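PDB 4ECF: ABC-type phosphate transport system, periplasmic component, which probably binds phosphate and passes it to an ABC transporter for import across the cytoplasmic membrane. Local coordinates for residues E4-V9 with A52-N57; Q72-R77 with K213-G218; P85-K90 with Q183-N188. All coordinates share one frame; numbering follows the deposited sequence. Where two conformers were deposited one is given.

Interaction 1: residues E4-V9 with A52-N57; sequences ESITAV and AVQIGN
Val9 meets Val53 through its methyl branches. CG1 of Val9 lies 3.7 Å from CG1 of Val53, and CG2 of Val9 sits almost as near the same carbon. The two side chains cross obliquely. Val9 buries more surface in this contact than any other residue, and both its backbone polar atoms are used as well. Its N donates to Ile55 O at 3.1 Å. Its O accepts from Asn57 N at 2.8 Å, in a nearly straight bond (175° at the hydrogen). These two bonds bracket Gly56, as expected of a parallel pair.

Gln54 and Thr7 carry the other end. Strand 55-58 has not yet begun here, and the Gln54 side chain does the work of a strand carbonyl. Its OE1 accepts from Thr7 N at 2.8 Å, with the donor in the plane of the amide. A bend at chi2 (68°) brings CD toward Thr7 N, and CB and CG rest against CB of Ile6. Thr7 O is gripped twice, by Gln54 N at 3.0 Å and Ile55 N at 3.2 Å. The joint is therefore held by both backbone and side chain.

On the face opposite the valines, Ala8 CB touches Ile55 CB at 3.7 Å. Asn57 OD1 lies at the same distance from Ala8 CB; it is buried and has no polar partner in the model.

Strand 4-10 lies between strands 32-39 and 55-58, parallel to both. Strand 55-58 in turn pairs antiparallel with strand 205-213. Helix 41-50 packs on Val53 through Gln47 and Ile48. Helix 218-228 covers Ile6, Gln54 and Ile55 with its first turn, where Leu219 and Thr220 make the contacts.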
ATOM      1  N   GLU A   4      28.841  -4.591  -4.502  1.00 22.20           N
ATOM      2  CA  GLU A   4      28.168  -4.055  -3.330  1.00 21.79           C
ATOM      3  C   GLU A   4      26.748  -4.506  -3.421  1.00 18.55           C
ATOM      4  O   GLU A   4      26.086  -4.285  -4.426  1.00 17.40           O
ATOM      5  CB  GLU A   4      28.128  -2.524  -3.333  1.00 25.42           C
ATOM      6  CG  GLU A   4      29.369  -1.763  -2.955  1.00 34.47           C
ATOM      7  CD  GLU A   4      29.105  -0.264  -3.069  1.00 36.32           C
ATOM      8  OE1 GLU A   4      28.745   0.191  -4.165  1.00 46.55           O
ATOM      9  OE2 GLU A   4      29.239   0.461  -2.072  1.00 48.64           O
ATOM     10  N   SER A   5      26.255  -5.087  -2.326  1.00 18.52           N
ATOM     11  CA  SER A   5      24.908  -5.596  -2.237  1.00 17.77           C
ATOM     12  C   SER A   5      24.181  -4.982  -1.048  1.00 17.21           C
ATOM     13  O   SER A   5      24.763  -4.732   0.005  1.00 17.86           O
ATOM     14  CB  SER A   5      24.892  -7.110  -2.056  1.00 19.38           C
ATOM     15  OG  SER A   5      25.549  -7.749  -3.133  1.00 24.18           O
ATOM     16  N   ILE A   6      22.894  -4.754  -1.225  1.00 16.21           N
ATOM     17  CA  ILE A   6      21.986  -4.371  -0.120  1.00 15.26           C
ATOM     18  C   ILE A   6      20.661  -5.144  -0.281  1.00 16.69           C
ATOM     19  O   ILE A   6      20.342  -5.633  -1.361  1.00 16.69           O
ATOM     20  CB  ILE A   6      21.686  -2.854  -0.044  1.00 15.59           C
ATOM     21  CG1 ILE A   6      20.861  -2.402  -1.291  1.00 15.59           C
ATOM     22  CG2 ILE A   6      22.969  -2.035   0.211  1.00 16.06           C
ATOM     23  CD1 ILE A   6      20.372  -0.931  -1.238  1.00 15.95           C
ATOM     24  N   THR A   7      19.882  -5.197   0.807  1.00 16.38           N
ATOM     25  CA  THR A   7      18.592  -5.856   0.856  1.00 17.71           C
ATOM     26  C   THR A   7      17.533  -4.954   1.505  1.00 15.46           C
ATOM     27  O   THR A   7      17.755  -4.354   2.575  1.00 17.42           O
ATOM     28  CB  THR A   7      18.693  -7.180   1.577  1.00 17.57           C
ATOM     29  OG1 THR A   7      19.637  -8.047   0.903  1.00 17.38           O
ATOM     30  CG2 THR A   7      17.358  -7.907   1.664  1.00 15.90           C
ATOM     31  N   ALA A   8      16.407  -4.810   0.795  1.00 14.67           N
ATOM     32  CA  ALA A   8      15.222  -4.067   1.240  1.00 16.40           C
ATOM     33  C   ALA A   8      14.064  -5.045   1.335  1.00 17.18           C
ATOM     34  O   ALA A   8      13.848  -5.838   0.406  1.00 19.23           O
ATOM     35  CB  ALA A   8      14.894  -2.982   0.232  1.00 16.92           C
ATOM     36  N   VAL A   9      13.353  -5.047   2.454  1.00 15.20           N
ATOM     37  CA  VAL A   9      12.227  -5.959   2.621  1.00 17.65           C
ATOM     38  C   VAL A   9      11.013  -5.223   3.230  1.00 16.62           C
ATOM     39  O   VAL A   9      11.172  -4.178   3.856  1.00 16.27           O
ATOM     40  CB  VAL A   9      12.538  -7.161   3.513  1.00 20.31           C
ATOM     41  CG1 VAL A   9      13.871  -7.823   3.126  1.00 18.41           C
ATOM     42  CG2 VAL A   9      12.495  -6.799   4.976  1.00 17.44           C
ATOM     43  N   ALA A  52      18.527  -6.286  10.618  1.00 17.81           N
ATOM     44  CA  ALA A  52      18.665  -7.518   9.861  1.00 15.76           C
ATOM     45  C   ALA A  52      18.659  -7.315   8.340  1.00 16.81           C
ATOM     46  O   ALA A  52      18.988  -8.245   7.582  1.00 16.85           O
ATOM     47  CB  ALA A  52      17.584  -8.505  10.276  1.00 16.26           C
ATOM     48  N   VAL A  53      18.326  -6.077   7.923  1.00 16.82           N
ATOM     49  CA  VAL A  53      18.290  -5.673   6.510  1.00 14.92           C
ATOM     50  C   VAL A  53      18.814  -4.245   6.426  1.00 15.63           C
ATOM     51  O   VAL A  53      19.009  -3.605   7.445  1.00 16.86           O
ATOM     52  CB  VAL A  53      16.837  -5.681   5.954  1.00 14.47           C
ATOM     53  CG1 VAL A  53      16.200  -7.099   5.946  1.00 16.92           C
ATOM     54  CG2 VAL A  53      15.922  -4.722   6.718  1.00 15.66           C
ATOM     55  N   GLN A  54      19.021  -3.756   5.206  1.00 14.53           N
ATOM     56  CA  GLN A  54      19.498  -2.383   5.034  1.00 13.90           C
ATOM     57  C   GLN A  54      18.345  -1.362   4.976  1.00 13.83           C
ATOM     58  O   GLN A  54      18.525  -0.205   5.300  1.00 15.08           O
ATOM     59  CB  GLN A  54      20.359  -2.291   3.792  1.00 13.85           C
ATOM     60  CG  GLN A  54      21.770  -2.883   3.983  1.00 14.96           C
ATOM     61  CD  GLN A  54      21.728  -4.388   4.169  1.00 15.61           C
ATOM     62  OE1 GLN A  54      21.172  -5.107   3.346  1.00 15.44           O
ATOM     63  NE2 GLN A  54      22.267  -4.874   5.303  1.00 15.40           N
ATOM     64  N   ILE A  55      17.228  -1.756   4.371  1.00 13.03           N
ATOM     65  CA  ILE A  55      16.034  -0.888   4.174  1.00 14.43           C
ATOM     66  C   ILE A  55      14.786  -1.653   4.571  1.00 15.21           C
ATOM     67  O   ILE A  55      14.592  -2.776   4.148  1.00 16.07           O
ATOM     68  CB  ILE A  55      15.896  -0.427   2.708  1.00 15.15           C
ATOM     69  CG1 ILE A  55      17.110   0.390   2.308  1.00 14.81           C
ATOM     70  CG2 ILE A  55      14.593   0.369   2.522  1.00 14.90           C
ATOM     71  CD1 ILE A  55      17.115   0.866   0.866  1.00 15.71           C
ATOM     72  N   GLY A  56      13.947  -1.010   5.401  1.00 15.99           N
ATOM     73  CA  GLY A  56      12.615  -1.494   5.723  1.00 14.01           C
ATOM     74  C   GLY A  56      11.603  -0.716   4.922  1.00 15.20           C
ATOM     75  O   GLY A  56      11.504   0.518   5.026  1.00 17.25           O
ATOM     76  N   ASN A  57      10.882  -1.404   4.064  1.00 15.69           N
ATOM     77  CA  ASN A  57       9.867  -0.802   3.200  1.00 16.17           C
ATOM     78  C   ASN A  57       8.553  -0.769   3.956  1.00 16.22           C
ATOM     79  O   ASN A  57       8.074  -1.835   4.377  1.00 16.98           O
ATOM     80  CB  ASN A  57       9.713  -1.672   1.948  1.00 17.35           C
ATOM     81  CG  ASN A  57      10.966  -1.744   1.070  1.00 18.34           C
ATOM     82  OD1 ASN A  57      11.904  -0.925   1.174  1.00 18.93           O
ATOM     83  ND2 ASN A  57      10.987  -2.735   0.201  1.00 17.55           N
TER

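Interaction 2: residues Q72-R77 with K213-G218; sequences QLVDHR and KGHPTG. With EDO (1,2-ethanediol), chain J.
Val74 points a methyl straight at the imidazole of His215. Its CG2 stands over the ring centre, 4.0 Å from the centroid and only 13° off the ring normal. This is a CH-pi contact, and the two side chains cross at about a right angle. CG1 is anti to the backbone N (chi1 180°), which leaves CG2 anti to the carbonyl carbon and facing the ring. The same methyl also packs on Gly214 O at 3.4 Å.

His76 and Pro216 meet differently, tip to tip. Pro216 CD comes to the edge of the His76 ring, near its plane, 4.0 Å from NE2. The ring is held from its other nitrogen, since ND1 is hydrogen-bonded to Leu210 O.

Gln72 and Lys213 form the polar end. Lys213 is extended, and its NZ makes a weak hydrogen bond to Gln72 OE1 at 3.2 Å. The firmer partner of NZ is Gln49 O in helix 41-50. Beside this pair, Gly214 N donates to Gln72 O at 3.3 Å. Gly214 has a positive phi (77°), which favours glycine, and after it the chain doubles back past Val74 to His76. Further on, Thr217 N binds O1 of an ethanediol at 2.9 Å, probably from the crystallisation liquor.

Leu73 and Lys213 are an antiparallel non-hydrogen-bonded pair. They mark the outer end of the ladder between strands 73-87 and 205-213, where the second strand runs into the loop before helix 218-228. From here strand 73-87 runs to the other half, consistent with the two-lobed fold of periplasmic binding proteins, whose lobes are linked by strands.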
ATOM      1  N   GLN A  72      15.271   5.298  16.641  1.00 27.86           N
ATOM      2  CA  GLN A  72      16.501   4.721  16.140  1.00 29.73           C
ATOM      3  C   GLN A  72      16.462   4.513  14.600  1.00 23.96           C
ATOM      4  O   GLN A  72      17.466   4.139  13.986  1.00 25.08           O
ATOM      5  CB  GLN A  72      16.885   3.444  16.908  1.00 47.59           C
ATOM      6  CG  GLN A  72      16.004   2.221  16.689  1.00 60.21           C
ATOM      7  CD  GLN A  72      16.621   0.919  17.232  1.00 74.66           C
ATOM      8  OE1 GLN A  72      16.784  -0.071  16.498  1.00 60.76           O
ATOM      9  NE2 GLN A  72      16.967   0.920  18.518  1.00 79.27           N
ATOM     10  N   LEU A  73      15.311   4.785  13.991  1.00 21.35           N
ATOM     11  CA  LEU A  73      15.165   4.662  12.561  1.00 19.85           C
ATOM     12  C   LEU A  73      15.183   6.031  11.941  1.00 21.71           C
ATOM     13  O   LEU A  73      14.877   7.031  12.596  1.00 24.85           O
ATOM     14  CB  LEU A  73      13.870   3.937  12.209  1.00 21.18           C
ATOM     15  CG  LEU A  73      13.684   2.551  12.831  1.00 21.24           C
ATOM     16  CD1 LEU A  73      12.332   1.919  12.450  1.00 19.91           C
ATOM     17  CD2 LEU A  73      14.845   1.661  12.443  1.00 18.63           C
ATOM     18  N   VAL A  74      15.560   6.066  10.662  1.00 18.56           N
ATOM     19  CA  VAL A  74      15.539   7.289   9.862  1.00 17.37           C
ATOM     20  C   VAL A  74      14.576   7.104   8.681  1.00 17.44           C
ATOM     21  O   VAL A  74      14.745   6.211   7.858  1.00 19.10           O
ATOM     22  CB  VAL A  74      16.919   7.696   9.341  1.00 20.75           C
ATOM     23  CG1 VAL A  74      16.843   8.969   8.509  1.00 20.53           C
ATOM     24  CG2 VAL A  74      17.879   7.898  10.529  1.00 18.66           C
ATOM     25  N   ASP A  75      13.573   7.967   8.634  1.00 16.78           N
ATOM     26  CA  ASP A  75      12.544   7.979   7.611  1.00 17.32           C
ATOM     27  C   ASP A  75      13.044   8.559   6.293  1.00 16.89           C
ATOM     28  O   ASP A  75      13.864   9.494   6.276  1.00 18.38           O
ATOM     29  CB  ASP A  75      11.332   8.788   8.143  1.00 19.04           C
ATOM     30  CG  ASP A  75      10.072   8.580   7.320  1.00 23.93           C
ATOM     31  OD1 ASP A  75      10.044   7.613   6.535  1.00 18.80           O
ATOM     32  OD2 ASP A  75       9.120   9.381   7.473  1.00 24.55           O
ATOM     33  N   HIS A  76      12.547   8.012   5.197  1.00 16.06           N
ATOM     34  CA  HIS A  76      12.736   8.598   3.861  1.00 17.45           C
ATOM     35  C   HIS A  76      11.480   8.348   3.095  1.00 18.04           C
ATOM     36  O   HIS A  76      11.138   7.199   2.815  1.00 19.63           O
ATOM     37  CB  HIS A  76      13.906   7.984   3.097  1.00 16.49           C
ATOM     38  CG  HIS A  76      15.207   7.931   3.874  1.00 15.79           C
ATOM     39  ND1 HIS A  76      15.499   6.942   4.761  1.00 17.50           N
ATOM     40  CD2 HIS A  76      16.275   8.801   3.873  1.00 17.70           C
ATOM     41  CE1 HIS A  76      16.720   7.167   5.288  1.00 16.10           C
ATOM     42  NE2 HIS A  76      17.204   8.310   4.742  1.00 17.05           N
ATOM     43  N   ARG A  77      10.697   9.381   2.875  1.00 16.80           N
ATOM     44  CA  ARG A  77       9.462   9.221   2.096  1.00 16.23           C
ATOM     45  C   ARG A  77       9.743   9.342   0.610  1.00 16.98           C
ATOM     46  O   ARG A  77      10.533  10.213   0.201  1.00 17.93           O
ATOM     47  CB  ARG A  77       8.370  10.179   2.571  1.00 16.35           C
ATOM     48  CG  ARG A  77       7.655   9.693   3.815  1.00 19.79           C
ATOM     49  CD  ARG A  77       6.534  10.619   4.239  1.00 19.49           C
ATOM     50  NE  ARG A  77       7.020  11.810   4.948  1.00 20.01           N
ATOM     51  CZ  ARG A  77       6.212  12.763   5.379  1.00 19.54           C
ATOM     52  NH1 ARG A  77       4.912  12.699   5.117  1.00 21.02           N
ATOM     53  NH2 ARG A  77       6.698  13.786   6.054  1.00 20.16           N
ATOM     54  N   LYS A 213      18.228   2.058   9.559  1.00 16.46           N
ATOM     55  CA  LYS A 213      18.700   2.068  10.959  1.00 17.19           C
ATOM     56  C   LYS A 213      19.902   2.957  11.021  1.00 17.62           C
ATOM     57  O   LYS A 213      20.988   2.605  10.537  1.00 20.09           O
ATOM     58  CB  LYS A 213      19.046   0.663  11.435  1.00 21.37           C
ATOM     59  CG  LYS A 213      19.242   0.586  12.971  1.00 22.24           C
ATOM     60  CD  LYS A 213      19.287  -0.850  13.455  1.00 27.69           C
ATOM     61  CE  LYS A 213      19.620  -0.860  14.946  1.00 32.11           C
ATOM     62  NZ  LYS A 213      19.143  -2.079  15.638  1.00 37.72           N
ATOM     63  N   GLY A 214      19.684   4.146  11.556  1.00 17.81           N
ATOM     64  CA  GLY A 214      20.664   5.231  11.500  1.00 18.16           C
ATOM     65  C   GLY A 214      20.669   5.868  10.150  1.00 17.15           C
ATOM     66  O   GLY A 214      19.926   5.459   9.242  1.00 18.89           O
ATOM     67  N   HIS A 215      21.498   6.912   9.995  1.00 16.96           N
ATOM     68  CA  HIS A 215      21.636   7.537   8.712  1.00 17.79           C
ATOM     69  C   HIS A 215      22.414   6.598   7.818  1.00 18.77           C
ATOM     70  O   HIS A 215      23.442   6.029   8.214  1.00 19.82           O
ATOM     71  CB  HIS A 215      22.285   8.935   8.820  1.00 15.97           C
ATOM     72  CG  HIS A 215      21.552   9.867   9.789  1.00 18.07           C
ATOM     73  ND1 HIS A 215      20.490  10.625   9.423  1.00 20.51           N
ATOM     74  CD2 HIS A 215      21.692  10.037  11.165  1.00 20.51           C
ATOM     75  CE1 HIS A 215      20.016  11.297  10.491  1.00 23.07           C
ATOM     76  NE2 HIS A 215      20.727  10.935  11.566  1.00 22.60           N
ATOM     77  N   PRO A 216      21.933   6.391   6.603  1.00 17.96           N
ATOM     78  CA  PRO A 216      22.580   5.379   5.749  1.00 18.29           C
ATOM     79  C   PRO A 216      23.862   5.846   5.052  1.00 18.83           C
ATOM     80  O   PRO A 216      24.098   7.045   4.917  1.00 20.25           O
ATOM     81  CB  PRO A 216      21.513   5.118   4.675  1.00 19.88           C
ATOM     82  CG  PRO A 216      20.825   6.408   4.569  1.00 21.01           C
ATOM     83  CD  PRO A 216      20.708   6.929   5.979  1.00 19.78           C
ATOM     84  N   THR A 217      24.684   4.866   4.702  1.00 18.62           N
ATOM     85  CA  THR A 217      25.928   5.071   3.927  1.00 21.88           C
ATOM     86  C   THR A 217      25.956   4.150   2.704  1.00 21.57           C
ATOM     87  O   THR A 217      25.080   3.286   2.517  1.00 20.10           O
ATOM     88  CB  THR A 217      27.175   4.760   4.802  1.00 24.89           C
ATOM     89  OG1 THR A 217      27.104   3.411   5.249  1.00 27.19           O
ATOM     90  CG2 THR A 217      27.223   5.701   6.027  1.00 30.31           C
ATOM     91  N   GLY A 218      26.957   4.354   1.847  1.00 19.97           N
ATOM     92  CA  GLY A 218      27.240   3.468   0.754  1.00 19.69           C
ATOM     93  C   GLY A 218      26.037   3.317  -0.178  1.00 17.70           C
ATOM     94  O   GLY A 218      25.311   4.261  -0.469  1.00 18.60           O
TER
HETATM   95  C1  EDO J 308      24.389   1.344   5.031  1.00 36.35           C
HETATM   96  O1  EDO J 308      23.633   2.322   5.716  1.00 33.40           O
HETATM   97  C2  EDO J 308      23.907  -0.071   5.339  1.00 47.42           C
HETATM   98  O2  EDO J 308      22.756  -0.040   6.201  1.00 60.17           O

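Interaction 3: residues P85-K90 with Q183-N188; sequences PIVNKK and QALSLN. With EDO (1,2-ethanediol), chain K; EDO (1,2-ethanediol), chain F.
Val87 and Gln183 exchange two backbone hydrogen bonds, Val87 N to Gln183 O at 2.8 Å and Gln183 N to Val87 O at 3.0 Å. Leu185 N adds a third, to Pro85 O at 3.1 Å, with the donor well above the carbonyl plane. Proline has no N-H to return it.

The Gln183 side chain folds back on its own strand, its CD placed by a bend at chi2 (78°). Its NE2 donates to Ala184 O at 2.8 Å, with the acceptor in the plane of the Gln183 amide. Its OE1 takes a hydrogen bond from a water that also donates to Lys89 O.

Asn88 makes an Asx turn, its OD1 accepting from Lys90 N at 3.1 Å. Its ND2 reaches Val163 O, and an ethanediol bonds to both ends of the amide. An alanine here would probably leave Lys90 N and Val163 O without these mates and set the turn after Val87 freer to move.

Outside the ladder the contact is apolar. Leu185 crosses Val87 at about a right angle, CD1 against CG1 at 3.6 Å. Pro85 and Leu187 meet tip to tip, CG to CD1 at 3.9 Å. Ile170 of strand 169-174 also touches Val87 and Leu185.

The chemistry implies an antiparallel pairing inside the sheet, fixed by backbone bonds, with the apolar side chains of Pro85, Val87, Leu185 and Leu187 buried beside it.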
ATOM      1  N   PRO A  85     -10.664  -0.682  -2.606  1.00 17.31           N
ATOM      2  CA  PRO A  85     -11.370  -1.977  -2.581  1.00 17.07           C
ATOM      3  C   PRO A  85     -11.394  -2.571  -3.976  1.00 17.60           C
ATOM      4  O   PRO A  85     -11.405  -1.849  -4.994  1.00 18.06           O
ATOM      5  CB  PRO A  85     -12.790  -1.620  -2.151  1.00 19.23           C
ATOM      6  CG  PRO A  85     -12.819  -0.177  -1.845  1.00 20.51           C
ATOM      7  CD  PRO A  85     -11.587   0.449  -2.410  1.00 18.28           C
ATOM      8  N   ILE A  86     -11.318  -3.907  -4.024  1.00 16.87           N
ATOM      9  CA  ILE A  86     -11.461  -4.651  -5.246  1.00 17.00           C
ATOM     10  C   ILE A  86     -12.438  -5.778  -5.037  1.00 17.61           C
ATOM     11  O   ILE A  86     -12.537  -6.329  -3.958  1.00 17.21           O
ATOM     12  CB  ILE A  86     -10.108  -5.243  -5.755  1.00 17.70           C
ATOM     13  CG1 ILE A  86      -9.371  -6.057  -4.677  1.00 19.19           C
ATOM     14  CG2 ILE A  86      -9.175  -4.118  -6.280  1.00 18.07           C
ATOM     15  CD1 ILE A  86      -8.323  -7.011  -5.248  1.00 17.98           C
ATOM     16  N   VAL A  87     -13.198  -6.084  -6.079  1.00 16.78           N
ATOM     17  CA  VAL A  87     -14.167  -7.155  -6.025  1.00 17.60           C
ATOM     18  C   VAL A  87     -14.031  -8.091  -7.206  1.00 18.63           C
ATOM     19  O   VAL A  87     -13.489  -7.748  -8.241  1.00 18.97           O
ATOM     20  CB  VAL A  87     -15.613  -6.628  -5.963  1.00 19.56           C
ATOM     21  CG1 VAL A  87     -15.841  -5.770  -4.718  1.00 19.58           C
ATOM     22  CG2 VAL A  87     -15.980  -5.871  -7.233  1.00 19.39           C
ATOM     23  N   ASN A  88     -14.548  -9.302  -7.022  1.00 19.01           N
ATOM     24  CA  ASN A  88     -14.671 -10.243  -8.110  1.00 21.81           C
ATOM     25  C   ASN A  88     -15.585  -9.612  -9.159  1.00 21.65           C
ATOM     26  O   ASN A  88     -16.545  -8.926  -8.823  1.00 21.76           O
ATOM     27  CB  ASN A  88     -15.242 -11.551  -7.571  1.00 22.62           C
ATOM     28  CG  ASN A  88     -15.449 -12.591  -8.659  1.00 27.92           C
ATOM     29  OD1 ASN A  88     -16.505 -12.638  -9.284  1.00 28.13           O
ATOM     30  ND2 ASN A  88     -14.456 -13.432  -8.876  1.00 25.10           N
ATOM     31  N   LYS A  89     -15.251  -9.778 -10.426  1.00 25.67           N
ATOM     32  CA  LYS A  89     -15.952  -9.044 -11.492  1.00 29.22           C
ATOM     33  C   LYS A  89     -17.437  -9.386 -11.666  1.00 31.29           C
ATOM     34  O   LYS A  89     -18.167  -8.654 -12.338  1.00 31.24           O
ATOM     35  CB  LYS A  89     -15.193  -9.242 -12.816  1.00 32.58           C
ATOM     36  CG  LYS A  89     -13.853  -8.545 -12.842  1.00 35.84           C
ATOM     37  CD  LYS A  89     -13.175  -8.575 -14.211  1.00 41.65           C
ATOM     38  CE  LYS A  89     -12.981  -9.996 -14.731  1.00 44.97           C
ATOM     39  NZ  LYS A  89     -12.328 -10.006 -16.078  1.00 47.16           N
ATOM     40  N   LYS A  90     -17.900 -10.476 -11.052  1.00 27.96           N
ATOM     41  CA  LYS A  90     -19.289 -10.876 -11.153  1.00 28.62           C
ATOM     42  C   LYS A  90     -20.172 -10.473  -9.955  1.00 28.26           C
ATOM     43  O   LYS A  90     -21.339 -10.885  -9.899  1.00 28.31           O
ATOM     44  CB  LYS A  90     -19.376 -12.385 -11.443  1.00 30.48           C
ATOM     45  CG  LYS A  90     -18.687 -12.777 -12.737  1.00 34.62           C
ATOM     46  CD  LYS A  90     -19.043 -14.201 -13.156  1.00 44.89           C
ATOM     47  CE  LYS A  90     -17.991 -14.816 -14.076  1.00 56.21           C
ATOM     48  NZ  LYS A  90     -17.794 -14.072 -15.355  1.00 67.57           N
ATOM     49  N   GLN A 183     -12.139  -5.885 -10.223  1.00 24.54           N
ATOM     50  CA  GLN A 183     -12.857  -4.633 -10.386  1.00 23.51           C
ATOM     51  C   GLN A 183     -12.607  -3.743  -9.180  1.00 21.94           C
ATOM     52  O   GLN A 183     -12.969  -4.118  -8.069  1.00 20.03           O
ATOM     53  CB  GLN A 183     -14.359  -4.908 -10.579  1.00 25.30           C
ATOM     54  CG  GLN A 183     -15.285  -3.693 -10.431  1.00 28.73           C
ATOM     55  CD  GLN A 183     -15.275  -2.822 -11.665  1.00 30.77           C
ATOM     56  OE1 GLN A 183     -15.751  -3.246 -12.710  1.00 39.69           O
ATOM     57  NE2 GLN A 183     -14.747  -1.585 -11.553  1.00 33.41           N
ATOM     58  N   ALA A 184     -11.978  -2.582  -9.380  1.00 20.13           N
ATOM     59  CA  ALA A 184     -11.858  -1.552  -8.332  1.00 18.77           C
ATOM     60  C   ALA A 184     -13.199  -0.898  -8.126  1.00 19.49           C
ATOM     61  O   ALA A 184     -13.898  -0.564  -9.081  1.00 25.19           O
ATOM     62  CB  ALA A 184     -10.833  -0.458  -8.696  1.00 18.49           C
ATOM     63  N   LEU A 185     -13.559  -0.688  -6.875  1.00 17.33           N
ATOM     64  CA  LEU A 185     -14.754   0.062  -6.562  1.00 17.11           C
ATOM     65  C   LEU A 185     -14.518   1.544  -6.373  1.00 17.30           C
ATOM     66  O   LEU A 185     -13.547   1.960  -5.706  1.00 20.99           O
ATOM     67  CB  LEU A 185     -15.387  -0.468  -5.258  1.00 15.90           C
ATOM     68  CG  LEU A 185     -15.864  -1.907  -5.239  1.00 16.59           C
ATOM     69  CD1 LEU A 185     -16.456  -2.284  -3.887  1.00 18.99           C
ATOM     70  CD2 LEU A 185     -16.846  -2.249  -6.358  1.00 19.75           C
ATOM     71  N   SER A 186     -15.473   2.334  -6.866  1.00 17.03           N
ATOM     72  CA  SER A 186     -15.642   3.700  -6.437  0.50 16.56           C
ATOM     73  C   SER A 186     -16.281   3.629  -5.038  1.00 15.10           C
ATOM     74  O   SER A 186     -16.958   2.627  -4.721  1.00 15.87           O
ATOM     75  CB  SER A 186     -16.546   4.468  -7.413  0.50 17.85           C
ATOM     76  OG  SER A 186     -15.868   4.700  -8.656  0.50 18.55           O
ATOM     77  N   LEU A 187     -16.070   4.676  -4.245  1.00 15.90           N
ATOM     78  CA  LEU A 187     -16.680   4.826  -2.906  1.00 14.83           C
ATOM     79  C   LEU A 187     -17.353   6.188  -2.865  1.00 15.81           C
ATOM     80  O   LEU A 187     -16.695   7.226  -3.180  1.00 16.00           O
ATOM     81  CB  LEU A 187     -15.646   4.709  -1.790  1.00 14.66           C
ATOM     82  CG  LEU A 187     -14.998   3.363  -1.702  1.00 14.22           C
ATOM     83  CD1 LEU A 187     -13.854   3.381  -0.678  1.00 16.11           C
ATOM     84  CD2 LEU A 187     -16.057   2.360  -1.278  1.00 14.79           C
ATOM     85  N   ASN A 188     -18.625   6.222  -2.498  1.00 16.26           N
ATOM     86  CA  ASN A 188     -19.418   7.454  -2.508  1.00 16.17           C
ATOM     87  C   ASN A 188     -19.392   8.135  -3.888  1.00 16.74           C
ATOM     88  O   ASN A 188     -19.382   9.368  -4.013  1.00 16.42           O
ATOM     89  CB  ASN A 188     -18.864   8.383  -1.398  1.00 17.78           C
ATOM     90  CG  ASN A 188     -18.782   7.670  -0.075  1.00 16.67           C
ATOM     91  OD1 ASN A 188     -19.810   7.184   0.459  1.00 17.47           O
ATOM     92  ND2 ASN A 188     -17.578   7.516   0.438  1.00 17.10           N
TER
HETATM   93  C1  EDO K 309     -16.126 -16.666 -10.510  1.00 64.70           C
HETATM   94  O1  EDO K 309     -16.923 -15.493 -10.290  1.00 56.41           O
HETATM   95  C2  EDO K 309     -15.132 -16.434 -11.639  1.00 65.58           C
HETATM   96  O2  EDO K 309     -14.379 -15.248 -11.372  1.00 64.28           O
HETATM   97  C1  EDO F 304     -14.174   8.245  -1.230  1.00 16.95           C
HETATM   98  O1  EDO F 304     -15.099   8.798  -0.266  1.00 19.30           O
HETATM   99  C2  EDO F 304     -13.107   7.349  -0.610  1.00 18.44           C
HETATM  100  O2  EDO F 304     -12.314   8.025   0.364  1.00 19.66           O
HETATM  101  O   HOH W   1     -16.708  -5.968 -13.243  1.00 52.56           O

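Overall arrangement
Interactions 1 and 2 lie close together, with centres 11 Å apart and nearest atoms about 5 Å apart. Interaction 3 is far from both: its centre is 34 Å from that of interaction 1 and 37 Å from that of interaction 2, across the centre of the chain. Strand 73-87 joins the two regions. Its start makes interaction 2 and its end makes interaction 3. In sequence, interaction 3 is nested inside the loop that interaction 2 closes. This is consistent with two lobes linked by long strands, as in periplasmic binding proteins, where the ligand is held in the cleft between the lobes. The ligands seen at interactions 2 and 3 are ethanediols, probably from the crystallisation liquor.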